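Local coordinates for protein fructose-bisphosphate aldolase (Slackia heliotrinireducens, PDB 4MOZ) that belongs to the DeoC/LacD family of aldolases and folds as an eight-stranded parallel TIM barrel, at residues I71-V76 with A92-V97. Residues are numbered along the deposited sequence; the frame is centred on the assembly and turned at random.
Sequences IADQGV and ADYPNV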
ATOM      1  N   ILE C  71      15.614 -11.285 -35.357  1.00 27.53           N
ATOM      2  CA  ILE C  71      17.015 -11.309 -34.933  1.00 26.77           C
ATOM      3  C   ILE C  71      17.266 -12.442 -33.939  1.00 26.71           C
ATOM      4  O   ILE C  71      18.201 -13.224 -34.106  1.00 27.94           O
ATOM      5  CB  ILE C  71      17.455  -9.963 -34.320  1.00 24.71           C
ATOM      6  CG1 ILE C  71      17.428  -8.857 -35.378  1.00 25.22           C
ATOM      7  CG2 ILE C  71      18.858 -10.075 -33.739  1.00 25.05           C
ATOM      8  CD1 ILE C  71      17.488  -7.453 -34.813  1.00 25.64           C
ATOM      9  N   ALA C  72      16.423 -12.533 -32.917  1.00 25.35           N
ATOM     10  CA  ALA C  72      16.541 -13.574 -31.903  1.00 26.85           C
ATOM     11  C   ALA C  72      16.439 -14.972 -32.508  1.00 28.75           C
ATOM     12  O   ALA C  72      17.093 -15.908 -32.039  1.00 31.17           O
ATOM     13  CB  ALA C  72      15.480 -13.386 -30.832  1.00 23.91           C
ATOM     14  N   ASP C  73      15.629 -15.102 -33.555  1.00 29.33           N
ATOM     15  CA  ASP C  73      15.354 -16.393 -34.183  1.00 31.81           C
ATOM     16  C   ASP C  73      16.430 -16.796 -35.198  1.00 33.45           C
ATOM     17  O   ASP C  73      16.823 -17.962 -35.260  1.00 34.17           O
ATOM     18  CB  ASP C  73      13.972 -16.358 -34.842  1.00 32.63           C
ATOM     19  CG  ASP C  73      13.605 -17.664 -35.523  1.00 36.01           C
ATOM     20  OD1 ASP C  73      13.582 -18.719 -34.853  1.00 39.14           O
ATOM     21  OD2 ASP C  73      13.320 -17.626 -36.734  1.00 35.75           O
ATOM     22  N   GLN C  74      16.907 -15.831 -35.983  1.00 34.92           N
ATOM     23  CA  GLN C  74      17.867 -16.110 -37.052  1.00 34.37           C
ATOM     24  C   GLN C  74      19.312 -15.978 -36.594  1.00 33.76           C
ATOM     25  O   GLN C  74      20.203 -16.605 -37.159  1.00 35.86           O
ATOM     26  CB  GLN C  74      17.613 -15.210 -38.261  1.00 33.18           C
ATOM     27  CG  GLN C  74      16.361 -15.580 -39.033  1.00 34.86           C
ATOM     28  CD  GLN C  74      15.887 -14.467 -39.942  1.00 35.70           C
ATOM     29  OE1 GLN C  74      14.728 -14.059 -39.881  1.00 37.96           O
ATOM     30  NE2 GLN C  74      16.782 -13.963 -40.786  1.00 40.18           N
ATOM     31  N   GLY C  75      19.541 -15.153 -35.578  1.00 30.92           N
ATOM     32  CA  GLY C  75      20.869 -15.019 -34.999  1.00 30.39           C
ATOM     33  C   GLY C  75      21.113 -16.078 -33.943  1.00 29.65           C
ATOM     34  O   GLY C  75      20.323 -17.009 -33.785  1.00 30.67           O
ATOM     35  N   VAL C  76      22.219 -15.943 -33.226  1.00 31.86           N
ATOM     36  CA  VAL C  76      22.523 -16.841 -32.121  1.00 32.29           C
ATOM     37  C   VAL C  76      22.593 -16.000 -30.859  1.00 31.30           C
ATOM     38  O   VAL C  76      23.413 -15.082 -30.759  1.00 32.20           O
ATOM     39  CB  VAL C  76      23.837 -17.642 -32.343  1.00 32.43           C
ATOM     40  CG1 VAL C  76      24.135 -18.540 -31.147  1.00 29.95           C
ATOM     41  CG2 VAL C  76      23.754 -18.483 -33.610  1.00 29.08           C
ATOM     42  N   ALA C  92       4.187 -16.825 -30.099  1.00 27.25           N
ATOM     43  CA  ALA C  92       3.559 -17.960 -30.784  1.00 30.68           C
ATOM     44  C   ALA C  92       4.187 -18.211 -32.159  1.00 31.32           C
ATOM     45  O   ALA C  92       4.288 -19.358 -32.596  1.00 34.20           O
ATOM     46  CB  ALA C  92       2.050 -17.768 -30.902  1.00 30.85           C
ATOM     47  N   ASP C  93       4.626 -17.138 -32.818  1.00 31.61           N
ATOM     48  CA  ASP C  93       5.290 -17.236 -34.114  1.00 31.94           C
ATOM     49  C   ASP C  93       6.803 -17.403 -34.005  1.00 32.42           C
ATOM     50  O   ASP C  93       7.481 -17.597 -35.012  1.00 33.00           O
ATOM     51  CB  ASP C  93       4.969 -16.012 -34.974  1.00 33.38           C
ATOM     52  CG  ASP C  93       3.519 -15.955 -35.378  1.00 34.87           C
ATOM     53  OD1 ASP C  93       2.943 -17.016 -35.693  1.00 37.82           O
ATOM     54  OD2 ASP C  93       2.950 -14.851 -35.384  1.00 35.54           O
ATOM     55  N   TYR C  94       7.326 -17.307 -32.785  1.00 31.11           N
ATOM     56  CA  TYR C  94       8.760 -17.430 -32.538  1.00 29.74           C
ATOM     57  C   TYR C  94       9.035 -18.297 -31.306  1.00 29.14           C
ATOM     58  O   TYR C  94       9.642 -17.832 -30.341  1.00 29.04           O
ATOM     59  CB  TYR C  94       9.386 -16.038 -32.393  1.00 28.57           C
ATOM     60  CG  TYR C  94       9.314 -15.229 -33.663  1.00 29.83           C
ATOM     61  CD1 TYR C  94       8.206 -14.425 -33.943  1.00 30.23           C
ATOM     62  CD2 TYR C  94      10.343 -15.279 -34.599  1.00 29.61           C
ATOM     63  CE1 TYR C  94       8.132 -13.691 -35.118  1.00 29.55           C
ATOM     64  CE2 TYR C  94      10.278 -14.550 -35.777  1.00 30.85           C
ATOM     65  CZ  TYR C  94       9.172 -13.761 -36.030  1.00 29.92           C
ATOM     66  OH  TYR C  94       9.112 -13.040 -37.192  1.00 30.75           O
ATOM     67  N   PRO C  95       8.596 -19.574 -31.342  1.00 30.22           N
ATOM     68  CA  PRO C  95       8.655 -20.404 -30.129  1.00 30.12           C
ATOM     69  C   PRO C  95      10.055 -20.862 -29.717  1.00 29.64           C
ATOM     70  O   PRO C  95      10.273 -21.156 -28.544  1.00 33.47           O
ATOM     71  CB  PRO C  95       7.777 -21.614 -30.475  1.00 29.15           C
ATOM     72  CG  PRO C  95       7.770 -21.688 -31.968  1.00 28.90           C
ATOM     73  CD  PRO C  95       8.094 -20.323 -32.513  1.00 29.47           C
ATOM     74  N   ASN C  96      10.992 -20.915 -30.661  1.00 29.97           N
ATOM     75  CA  ASN C  96      12.328 -21.461 -30.392  1.00 33.39           C
ATOM     76  C   ASN C  96      13.321 -20.393 -29.966  1.00 33.22           C
ATOM     77  O   ASN C  96      14.387 -20.239 -30.564  1.00 38.11           O
ATOM     78  CB  ASN C  96      12.859 -22.222 -31.609  1.00 34.39           C
ATOM     79  CG  ASN C  96      11.859 -23.216 -32.154  1.00 37.89           C
ATOM     80  OD1 ASN C  96      11.613 -23.260 -33.358  1.00 46.44           O
ATOM     81  ND2 ASN C  96      11.263 -24.009 -31.268  1.00 37.75           N
ATOM     82  N   VAL C  97      12.947 -19.645 -28.938  1.00 31.28           N
ATOM     83  CA  VAL C  97      13.800 -18.625 -28.353  1.00 28.35           C
ATOM     84  C   VAL C  97      13.690 -18.819 -26.843  1.00 27.86           C
ATOM     85  O   VAL C  97      12.614 -19.151 -26.331  1.00 24.75           O
ATOM     86  CB  VAL C  97      13.330 -17.198 -28.737  1.00 27.97           C
ATOM     87  CG1 VAL C  97      14.197 -16.133 -28.078  1.00 24.57           C
ATOM     88  CG2 VAL C  97      13.333 -17.004 -30.247  1.00 27.18           C
TER
HETATM   89  O   HOH W   1      11.387 -19.632 -33.175  1.00 37.44           O
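Asp73 lays its CB against the edge of the Tyr94 ring, nearly in the ring plane, with Asp73 CB 3.8 Å from Tyr94 CD2. In this TIM barrel the pair illustrates how consecutive beta-alpha units meet on the outside of the barrel: helix 66-74, which leads into strand 79-82, is met by the loop that joins helix 84-90 to strand 99-102. The two side chains cross at about a right angle, and the carboxylate and ring planes are 78° apart, so the two flat groups meet without stacking. The far end of the tyrosine is tied back to the same helix, because its OH is hydrogen-bonded to Glu66, and ring and helix are thus joined at two places. Deeper in, CG1 of the buried Val97 lies 4.1 Å from Ala72 CB; both side chains also touch Met80 of strand 79-82, a strand of the barrel itself. The carboxylate of Asp73, its CG swung anti to N (chi1 180°), reaches the water that bridges the segments. That water donates to Asp73 OD1 at 2.9 Å and accepts from the backbone N of Asn96, the centre of an inverse gamma turn, at 2.8 Å.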